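Long-range contacts in putative cytidylyltransferase (Burkholderia pseudomallei, PDB 5X9Q), which probably transfers the adenylyl group of ATP to D-glycero-beta-D-manno-heptose 1-phosphate, giving ADP-D-glycero-beta-D-manno-heptose and diphosphate in heptose biosynthesis: residues R31-T41 with L117-K128; A64-S75 with C102-K112. All coordinates share one frame; numbering follows the deposited sequence.

How the contacts relate
Contacts 1 and 2 show how one Rossmann-like parallel sheet, of strand order 3-2-1-4-5, is assembled from strand pairs. Contact 1 pairs the central strand 38-43 with strand 125-129, contact 2 pairs strand 65-71 with 105-109, an edge strand of the sheet within this chain, and strands 38-43 and 65-71 adjoin. Both are largely buried. Contact 1 adds a phenylalanine packed under helix 115-121 and an arginine on the turn after it, whereas contact 2 is mainly strand pairing, with an aromatic ring and a helix N-cap near an end where Asp110 and Lys112 are exposed. An aspartate grips a backbone N-H where each pair begins. Along the chain, contact 2 nests inside the loop closed by contact 1.

Contact 1. Residues R31-T41 with L117-K128; sequences RASLPAPVVFT and LIEAVHPDILVK
The ring of Phe40 packs against Leu117 and Ile118 of helix 117-121, Pro123 of the turn and Leu126. Ile118 CG1 sits over one ring face, 3.9 Å from the ring centroid, in a CH-pi contact. Leu117 CD2 and Leu126 CD1 meet the ring edge at CZ and CD1. Phe40 faces the helix side of the sheet, its chi1 of -179° setting CG beside the carbonyl carbon, while Pro123 CB presses on Phe40 CB at 3.5 Å. Arg31 turns its guanidinium edge to the helix end: NH2 donates to His122 O (2.8 Å, 162°), and NE adds weak bonds to Val121 O and His122 O. Asp124 OD2 takes Val38 N at 2.8 Å on its anti side and forms a long salt bridge with Arg31 NH2. The parallel ladder runs from Val38 O, accepting from Asp124 N and Ile125 N, to Val127 N on Phe40 O. Thr41 OG1 donates to Val127 O and also bonds Tyr55. Central strand 38-43 thus meets the helix of the crossover from strand 105-109 to 125-129. Carbonyls of Val121, the last helical residue, and His122, leaving the helix with positive phi, meet a cationic side chain, whose charge would weakly favour ionised Asp124.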
loop_
_atom_site.group_PDB
_atom_site.type_symbol
_atom_site.label_atom_id
_atom_site.label_comp_id
_atom_site.label_asym_id
_atom_site.label_seq_id
_atom_site.Cartn_x
_atom_site.Cartn_y
_atom_site.Cartn_z
ATOM N N ARG A 31 18.688 13.602 10.716
ATOM C CA ARG A 31 18.318 14.620 9.731
ATOM C C ARG A 31 19.473 15.096 8.853
ATOM O O ARG A 31 19.334 15.204 7.635
ATOM C CB ARG A 31 17.699 15.836 10.425
ATOM C CG ARG A 31 17.501 17.031 9.480
ATOM C CD ARG A 31 16.498 16.634 8.413
ATOM N NE ARG A 31 16.132 17.691 7.469
ATOM C CZ ARG A 31 16.813 17.993 6.372
ATOM N NH1 ARG A 31 17.919 17.323 6.078
ATOM N NH2 ARG A 31 16.381 18.957 5.569
ATOM N N ALA A 32 20.610 15.372 9.474
ATOM C CA ALA A 32 21.737 15.934 8.747
ATOM C C ALA A 32 22.272 14.960 7.687
ATOM O O ALA A 32 22.881 15.392 6.712
ATOM C CB ALA A 32 22.840 16.335 9.718
ATOM N N SER A 33 22.016 13.661 7.855
ATOM C CA SER A 33 22.558 12.675 6.923
ATOM C C SER A 33 21.540 12.219 5.878
ATOM O O SER A 33 21.856 11.384 5.031
ATOM C CB SER A 33 23.070 11.444 7.669
ATOM O OG SER A 33 22.004 10.705 8.220
ATOM N N LEU A 34 20.331 12.775 5.920
ATOM C CA LEU A 34 19.323 12.471 4.910
ATOM C C LEU A 34 19.660 13.152 3.574
ATOM O O LEU A 34 20.260 14.226 3.546
ATOM C CB LEU A 34 17.931 12.887 5.405
ATOM C CG LEU A 34 17.342 12.086 6.582
ATOM C CD1 LEU A 34 15.940 12.553 6.928
ATOM C CD2 LEU A 34 17.301 10.582 6.262
ATOM N N PRO A 35 19.307 12.502 2.454
ATOM C CA PRO A 35 19.548 13.037 1.109
ATOM C C PRO A 35 18.653 14.245 0.824
ATOM O O PRO A 35 17.446 14.193 1.074
ATOM C CB PRO A 35 19.173 11.875 0.183
ATOM C CG PRO A 35 18.988 10.694 1.065
ATOM C CD PRO A 35 18.615 11.202 2.405
ATOM N N ALA A 36 19.221 15.326 0.310
ATOM C CA ALA A 36 18.405 16.474 -0.036
ATOM C C ALA A 36 17.844 16.241 -1.436
ATOM O O ALA A 36 18.459 15.547 -2.230
ATOM C CB ALA A 36 19.220 17.736 0.044
ATOM N N PRO A 37 16.647 16.763 -1.732
ATOM C CA PRO A 37 15.735 17.492 -0.845
ATOM C C PRO A 37 14.853 16.547 -0.041
ATOM O O PRO A 37 14.371 15.536 -0.562
ATOM C CB PRO A 37 14.893 18.326 -1.819
ATOM C CG PRO A 37 14.896 17.547 -3.083
ATOM C CD PRO A 37 16.182 16.775 -3.133
ATOM N N VAL A 38 14.648 16.879 1.227
ATOM C CA VAL A 38 13.811 16.092 2.105
ATOM C C VAL A 38 12.356 16.517 2.003
ATOM O O VAL A 38 12.026 17.703 2.134
ATOM C CB VAL A 38 14.292 16.208 3.544
ATOM C CG1 VAL A 38 13.360 15.461 4.489
ATOM C CG2 VAL A 38 15.734 15.692 3.640
ATOM N N VAL A 39 11.489 15.544 1.741
ATOM C CA VAL A 39 10.069 15.814 1.574
ATOM C C VAL A 39 9.277 15.347 2.804
ATOM O O VAL A 39 9.512 14.256 3.367
ATOM C CB VAL A 39 9.539 15.149 0.309
ATOM C CG1 VAL A 39 8.155 15.661 -0.018
ATOM C CG2 VAL A 39 10.464 15.470 -0.855
ATOM N N PHE A 40 8.346 16.191 3.235
ATOM C CA PHE A 40 7.540 15.877 4.396
ATOM C C PHE A 40 6.080 15.970 4.064
ATOM O O PHE A 40 5.676 16.845 3.292
ATOM C CB PHE A 40 7.844 16.817 5.559
ATOM C CG PHE A 40 7.051 16.507 6.796
ATOM C CD1 PHE A 40 5.761 17.004 6.972
ATOM C CD2 PHE A 40 7.592 15.705 7.779
ATOM C CE1 PHE A 40 5.032 16.695 8.097
ATOM C CE2 PHE A 40 6.861 15.393 8.922
ATOM C CZ PHE A 40 5.582 15.884 9.075
ATOM N N THR A 41 5.296 15.051 4.641
ATOM C CA THR A 41 3.852 15.169 4.648
ATOM C C THR A 41 3.256 14.556 5.928
ATOM O O THR A 41 3.902 13.779 6.615
ATOM C CB THR A 41 3.239 14.493 3.419
ATOM O OG1 THR A 41 1.898 14.962 3.258
ATOM C CG2 THR A 41 3.214 12.970 3.581
ATOM N N LEU A 117 6.652 19.127 15.037
ATOM C CA LEU A 117 7.333 18.010 14.375
ATOM C C LEU A 117 8.116 18.549 13.158
ATOM O O LEU A 117 9.315 18.294 13.017
ATOM C CB LEU A 117 6.353 16.914 13.951
ATOM C CG LEU A 117 6.933 15.761 13.109
ATOM C CD1 LEU A 117 8.065 14.992 13.792
ATOM C CD2 LEU A 117 5.842 14.799 12.741
ATOM N N ILE A 118 7.448 19.353 12.334
ATOM C CA ILE A 118 8.068 19.919 11.145
ATOM C C ILE A 118 9.254 20.808 11.470
ATOM O O ILE A 118 10.245 20.847 10.723
ATOM C CB ILE A 118 7.039 20.712 10.314
ATOM C CG1 ILE A 118 6.069 19.717 9.670
ATOM C CG2 ILE A 118 7.739 21.562 9.233
ATOM C CD1 ILE A 118 4.973 20.336 8.862
ATOM N N GLU A 119 9.176 21.495 12.604
ATOM C CA GLU A 119 10.272 22.343 13.014
ATOM C C GLU A 119 11.483 21.445 13.278
ATOM O O GLU A 119 12.618 21.746 12.863
ATOM C CB GLU A 119 9.861 23.194 14.242
ATOM C CG GLU A 119 10.965 24.072 14.850
ATOM C CD GLU A 119 10.427 25.144 15.834
ATOM O OE1 GLU A 119 9.426 25.831 15.525
ATOM O OE2 GLU A 119 10.972 25.268 16.954
ATOM N N ALA A 120 11.217 20.307 13.899
ATOM C CA ALA A 120 12.272 19.379 14.291
ATOM C C ALA A 120 12.875 18.662 13.079
ATOM O O ALA A 120 14.073 18.415 13.013
ATOM C CB ALA A 120 11.716 18.367 15.320
ATOM N N VAL A 121 12.025 18.327 12.121
ATOM C CA VAL A 121 12.430 17.573 10.953
ATOM C C VAL A 121 13.114 18.458 9.896
ATOM O O VAL A 121 14.011 18.012 9.178
ATOM C CB VAL A 121 11.206 16.888 10.331
ATOM C CG1 VAL A 121 11.535 16.343 8.941
ATOM C CG2 VAL A 121 10.704 15.770 11.258
ATOM N N HIS A 122 12.664 19.707 9.792
ATOM C CA HIS A 122 13.244 20.653 8.851
ATOM C C HIS A 122 13.243 20.241 7.372
ATOM O O HIS A 122 14.273 20.321 6.699
ATOM C CB HIS A 122 14.662 21.004 9.281
ATOM C CG HIS A 122 15.169 22.290 8.712
ATOM N ND1 HIS A 122 14.998 23.503 9.343
ATOM C CD2 HIS A 122 15.863 22.552 7.577
ATOM C CE1 HIS A 122 15.560 24.460 8.622
ATOM N NE2 HIS A 122 16.091 23.908 7.545
ATOM N N PRO A 123 12.095 19.770 6.869
ATOM C CA PRO A 123 11.997 19.438 5.435
ATOM C C PRO A 123 12.395 20.557 4.478
ATOM O O PRO A 123 12.230 21.713 4.821
ATOM C CB PRO A 123 10.512 19.102 5.237
ATOM C CG PRO A 123 9.806 19.981 6.256
ATOM C CD PRO A 123 10.736 19.998 7.460
ATOM N N ASP A 124 12.869 20.208 3.286
ATOM C CA ASP A 124 13.062 21.174 2.227
ATOM C C ASP A 124 11.744 21.364 1.484
ATOM O O ASP A 124 11.478 22.422 0.907
ATOM C CB ASP A 124 14.141 20.703 1.247
ATOM C CG ASP A 124 15.455 20.429 1.930
ATOM O OD1 ASP A 124 15.966 21.345 2.621
ATOM O OD2 ASP A 124 15.953 19.281 1.811
ATOM N N ILE A 125 10.902 20.341 1.486
ATOM C CA ILE A 125 9.659 20.463 0.742
ATOM C C ILE A 125 8.529 19.919 1.586
ATOM O O ILE A 125 8.641 18.824 2.129
ATOM C CB ILE A 125 9.713 19.703 -0.612
ATOM C CG1 ILE A 125 10.863 20.204 -1.487
ATOM C CG2 ILE A 125 8.384 19.812 -1.344
ATOM C CD1 ILE A 125 11.090 19.351 -2.698
ATOM N N LEU A 126 7.469 20.708 1.726
ATOM C CA LEU A 126 6.275 20.318 2.454
ATOM C C LEU A 126 5.135 20.107 1.498
ATOM O O LEU A 126 4.871 20.966 0.665
ATOM C CB LEU A 126 5.869 21.382 3.481
ATOM C CG LEU A 126 4.476 21.062 4.049
ATOM C CD1 LEU A 126 4.567 19.916 5.053
ATOM C CD2 LEU A 126 3.840 22.268 4.689
ATOM N N VAL A 127 4.445 18.977 1.608
ATOM C CA VAL A 127 3.376 18.690 0.668
ATOM C C VAL A 127 2.098 18.303 1.360
ATOM O O VAL A 127 2.121 17.662 2.396
ATOM C CB VAL A 127 3.793 17.560 -0.330
ATOM C CG1 VAL A 127 4.944 18.013 -1.179
ATOM C CG2 VAL A 127 4.165 16.275 0.404
ATOM N N LYS A 128 0.975 18.731 0.801
ATOM C CA LYS A 128 -0.306 18.277 1.283
ATOM C C LYS A 128 -1.089 17.663 0.147
ATOM O O LYS A 128 -0.998 18.109 -1.004
ATOM C CB LYS A 128 -1.107 19.409 1.914
ATOM C CG LYS A 128 -0.762 19.602 3.370
ATOM C CD LYS A 128 -1.612 20.675 3.994
ATOM C CE LYS A 128 -3.037 20.185 4.147
ATOM N NZ LYS A 128 -3.149 19.102 5.149
#

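Contact 2. Residues A64-S75 with C102-K112; sequences ACLIVGVNSDAS and CVDWVVGFDEK
Leu66 and Asp104 open the pairing of strand 65-71 with 105-109, at an edge of the Rossmann-like sheet, with a two-way grip. Leu66 N donates to Asp104 OD2 (2.9 Å), meeting the carboxylate on its anti side, while Leu66 O accepts from both Asp104 N and Trp105 N. Asp104 OD2 also forms a salt bridge with Lys60. From there the parallel ladder runs through Val68 N to Trp105 O, Val107 N to Val68 O (2.9 Å, 173°) and Val70 N to Val107 O, and ends with Ser72 N on Phe109 O. CA-H...O contacts accompany it, among them Gly69 CA to Val107 O.

Apolar contacts line both faces of the sheet. On the face of Val68 and Val106, Val70 CG2 meets Val106 CG1 at 3.7 Å, and the Val68 and Val103 side chains cross at about a right angle, CG2 against CG2; helix 50-62 packs on Val103 and helix 90-98 on Val70. On the face of Ile67 and Trp105, Cys65 SG makes a sulfur-aromatic contact at the edge of the Trp105 five-membered ring, 4.0 Å from CD1.

Aromatic contact closes the far end. Phe109 CG stands between its backbone N and carbonyl carbon (chi1 62°), and the ring lies over the neighbouring strand: Asn71 CA lies over one face in a CH-pi contact, and Gly69 C meets the edge at CE1, 3.6 Å away. Glycine at 69 gives the ring close access to the main chain.

Among the polar side chains there, Ser72 OG, the N-cap, accepts from Ser75 N (3.0 Å) and bonds Asp110 OD1 weakly. At the first end, the charge of Lys60 probably favours the carboxylate form of Asp104 that accepts Leu66 N.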
loop_
_atom_site.group_PDB
_atom_site.type_symbol
_atom_site.label_atom_id
_atom_site.label_comp_id
_atom_site.label_asym_id
_atom_site.label_seq_id
_atom_site.Cartn_x
_atom_site.Cartn_y
_atom_site.Cartn_z
ATOM N N ALA A 64 14.289 13.410 -2.736
ATOM C CA ALA A 64 15.104 12.204 -2.615
ATOM C C ALA A 64 14.700 11.360 -1.399
ATOM O O ALA A 64 15.222 10.274 -1.160
ATOM C CB ALA A 64 16.563 12.573 -2.530
ATOM N N CYS A 65 13.781 11.872 -0.607
ATOM C CA CYS A 65 13.520 11.273 0.679
ATOM C C CYS A 65 12.134 11.698 1.158
ATOM O O CYS A 65 11.809 12.890 1.125
ATOM C CB CYS A 65 14.614 11.714 1.652
ATOM S SG CYS A 65 14.341 11.180 3.286
ATOM N N LEU A 66 11.310 10.750 1.593
ATOM C CA LEU A 66 9.958 11.102 1.979
ATOM C C LEU A 66 9.640 10.674 3.387
ATOM O O LEU A 66 9.643 9.480 3.699
ATOM C CB LEU A 66 8.945 10.484 1.030
ATOM C CG LEU A 66 7.485 10.712 1.431
ATOM C CD1 LEU A 66 7.129 12.208 1.476
ATOM C CD2 LEU A 66 6.500 9.923 0.534
ATOM N N ILE A 67 9.302 11.663 4.211
ATOM C CA ILE A 67 8.911 11.440 5.593
ATOM C C ILE A 67 7.415 11.694 5.751
ATOM O O ILE A 67 6.895 12.710 5.282
ATOM C CB ILE A 67 9.711 12.368 6.552
ATOM C CG1 ILE A 67 11.212 12.246 6.292
ATOM C CG2 ILE A 67 9.365 12.079 8.001
ATOM C CD1 ILE A 67 12.064 13.111 7.187
ATOM N N VAL A 68 6.719 10.775 6.414
ATOM C CA VAL A 68 5.295 10.943 6.692
ATOM C C VAL A 68 5.045 11.063 8.208
ATOM O O VAL A 68 5.490 10.224 8.994
ATOM C CB VAL A 68 4.489 9.779 6.118
ATOM C CG1 VAL A 68 3.006 10.066 6.223
ATOM C CG2 VAL A 68 4.885 9.552 4.653
ATOM N N GLY A 69 4.384 12.139 8.621
ATOM C CA GLY A 69 4.001 12.326 10.010
ATOM C C GLY A 69 2.589 11.824 10.265
ATOM O O GLY A 69 1.650 12.122 9.508
ATOM N N VAL A 70 2.422 11.052 11.327
ATOM C CA VAL A 70 1.115 10.432 11.560
ATOM C C VAL A 70 0.530 10.800 12.921
ATOM O O VAL A 70 1.122 10.506 13.970
ATOM C CB VAL A 70 1.208 8.916 11.440
ATOM C CG1 VAL A 70 -0.149 8.284 11.691
ATOM C CG2 VAL A 70 1.735 8.551 10.062
ATOM N N ASN A 71 -0.626 11.452 12.895
ATOM C CA ASN A 71 -1.305 11.837 14.127
ATOM C C ASN A 71 -1.485 10.653 15.081
ATOM O O ASN A 71 -2.036 9.610 14.693
ATOM C CB ASN A 71 -2.677 12.436 13.797
ATOM C CG ASN A 71 -2.589 13.633 12.878
ATOM O OD1 ASN A 71 -2.317 13.501 11.674
ATOM N ND2 ASN A 71 -2.865 14.810 13.426
ATOM N N SER A 72 -1.087 10.853 16.337
ATOM C CA SER A 72 -1.397 9.898 17.412
ATOM C C SER A 72 -2.893 9.853 17.600
ATOM O O SER A 72 -3.614 10.759 17.156
ATOM C CB SER A 72 -0.754 10.284 18.744
ATOM O OG SER A 72 -1.493 11.340 19.344
ATOM N N ASP A 73 -3.358 8.805 18.269
ATOM C CA ASP A 73 -4.792 8.619 18.468
ATOM C C ASP A 73 -5.397 9.792 19.245
ATOM O O ASP A 73 -6.452 10.318 18.856
ATOM C CB ASP A 73 -5.053 7.296 19.201
ATOM C CG ASP A 73 -4.588 6.073 18.396
ATOM O OD1 ASP A 73 -4.730 6.087 17.148
ATOM O OD2 ASP A 73 -4.045 5.114 19.010
ATOM N N ALA A 74 -4.717 10.227 20.303
ATOM C CA ALA A 74 -5.182 11.362 21.087
ATOM C C ALA A 74 -5.234 12.596 20.186
ATOM O O ALA A 74 -6.251 13.286 20.117
ATOM C CB ALA A 74 -4.265 11.604 22.274
ATOM N N SER A 75 -4.128 12.863 19.493
ATOM C CA SER A 75 -4.038 13.995 18.580
ATOM C C SER A 75 -5.173 14.018 17.557
ATOM O O SER A 75 -5.753 15.071 17.291
ATOM C CB SER A 75 -2.686 13.996 17.861
ATOM O OG SER A 75 -2.679 14.925 16.790
ATOM N N CYS A 102 7.133 3.928 -1.686
ATOM C CA CYS A 102 7.619 5.290 -1.850
ATOM C C CYS A 102 7.969 6.001 -0.553
ATOM O O CYS A 102 8.629 7.028 -0.600
ATOM C CB CYS A 102 6.598 6.117 -2.623
ATOM S SG CYS A 102 5.040 6.326 -1.778
ATOM N N VAL A 103 7.563 5.464 0.596
ATOM C CA VAL A 103 7.779 6.116 1.892
ATOM C C VAL A 103 9.121 5.698 2.465
ATOM O O VAL A 103 9.447 4.514 2.448
ATOM C CB VAL A 103 6.654 5.746 2.943
ATOM C CG1 VAL A 103 7.019 6.260 4.339
ATOM C CG2 VAL A 103 5.295 6.286 2.553
ATOM N N ASP A 104 9.907 6.630 2.985
ATOM C CA ASP A 104 11.165 6.227 3.621
ATOM C C ASP A 104 11.085 6.197 5.144
ATOM O O ASP A 104 11.634 5.303 5.776
ATOM C CB ASP A 104 12.301 7.157 3.205
ATOM C CG ASP A 104 12.535 7.121 1.715
ATOM O OD1 ASP A 104 13.181 6.155 1.238
ATOM O OD2 ASP A 104 12.042 8.035 1.014
ATOM N N TRP A 105 10.384 7.153 5.741
ATOM C CA TRP A 105 10.351 7.241 7.195
ATOM C C TRP A 105 8.957 7.607 7.656
ATOM O O TRP A 105 8.329 8.485 7.085
ATOM C CB TRP A 105 11.367 8.277 7.719
ATOM C CG TRP A 105 12.791 8.008 7.274
ATOM C CD1 TRP A 105 13.499 8.669 6.293
ATOM C CD2 TRP A 105 13.657 6.979 7.763
ATOM N NE1 TRP A 105 14.750 8.120 6.167
ATOM C CE2 TRP A 105 14.874 7.084 7.055
ATOM C CE3 TRP A 105 13.529 5.985 8.743
ATOM C CZ2 TRP A 105 15.948 6.224 7.289
ATOM C CZ3 TRP A 105 14.600 5.136 8.975
ATOM C CH2 TRP A 105 15.793 5.265 8.256
ATOM N N VAL A 106 8.478 6.934 8.697
ATOM C CA VAL A 106 7.173 7.250 9.275
ATOM C C VAL A 106 7.361 7.633 10.751
ATOM O O VAL A 106 7.939 6.861 11.532
ATOM C CB VAL A 106 6.180 6.064 9.150
ATOM C CG1 VAL A 106 4.786 6.473 9.614
ATOM C CG2 VAL A 106 6.145 5.547 7.692
ATOM N N VAL A 107 6.890 8.832 11.104
ATOM C CA VAL A 107 7.018 9.389 12.457
ATOM C C VAL A 107 5.657 9.760 13.025
ATOM O O VAL A 107 4.858 10.407 12.341
ATOM C CB VAL A 107 7.859 10.670 12.474
ATOM C CG1 VAL A 107 7.860 11.271 13.862
ATOM C CG2 VAL A 107 9.238 10.368 12.068
ATOM N N GLY A 108 5.376 9.364 14.261
ATOM C CA GLY A 108 4.154 9.813 14.919
ATOM C C GLY A 108 4.335 11.145 15.632
ATOM O O GLY A 108 5.438 11.454 16.075
ATOM N N PHE A 109 3.262 11.920 15.787
ATOM C CA PHE A 109 3.318 13.113 16.624
ATOM C C PHE A 109 2.021 13.238 17.400
ATOM O O PHE A 109 0.977 12.801 16.934
ATOM C CB PHE A 109 3.581 14.384 15.800
ATOM C CG PHE A 109 2.510 14.698 14.801
ATOM C CD1 PHE A 109 2.522 14.107 13.533
ATOM C CD2 PHE A 109 1.491 15.589 15.118
ATOM C CE1 PHE A 109 1.523 14.395 12.595
ATOM C CE2 PHE A 109 0.487 15.891 14.191
ATOM C CZ PHE A 109 0.502 15.286 12.920
ATOM N N ASP A 110 2.111 13.807 18.606
ATOM C CA ASP A 110 0.990 13.855 19.553
ATOM C C ASP A 110 0.195 15.164 19.528
ATOM O O ASP A 110 -0.987 15.191 19.873
ATOM C CB ASP A 110 1.513 13.647 20.967
ATOM C CG ASP A 110 1.975 12.233 21.214
ATOM O OD1 ASP A 110 1.205 11.283 20.963
ATOM O OD2 ASP A 110 3.105 12.077 21.712
ATOM N N GLU A 111 0.864 16.254 19.161
ATOM C CA GLU A 111 0.227 17.557 19.143
ATOM C C GLU A 111 -0.914 17.586 18.127
ATOM O O GLU A 111 -1.052 16.688 17.287
ATOM C CB GLU A 111 1.235 18.675 18.831
ATOM C CG GLU A 111 2.511 18.716 19.695
ATOM C CD GLU A 111 3.591 17.709 19.258
ATOM O OE1 GLU A 111 4.189 17.906 18.184
ATOM O OE2 GLU A 111 3.874 16.736 19.986
ATOM N N LYS A 112 -1.713 18.642 18.175
ATOM C CA LYS A 112 -2.864 18.757 17.293
ATOM C C LYS A 112 -2.440 19.087 15.857
ATOM O O LYS A 112 -3.100 18.683 14.900
ATOM C CB LYS A 112 -3.807 19.847 17.817
ATOM C CG LYS A 112 -5.094 20.024 17.023
ATOM C CD LYS A 112 -6.024 21.027 17.688
ATOM C CE LYS A 112 -5.288 22.313 18.040
ATOM N NZ LYS A 112 -6.243 23.365 18.514
#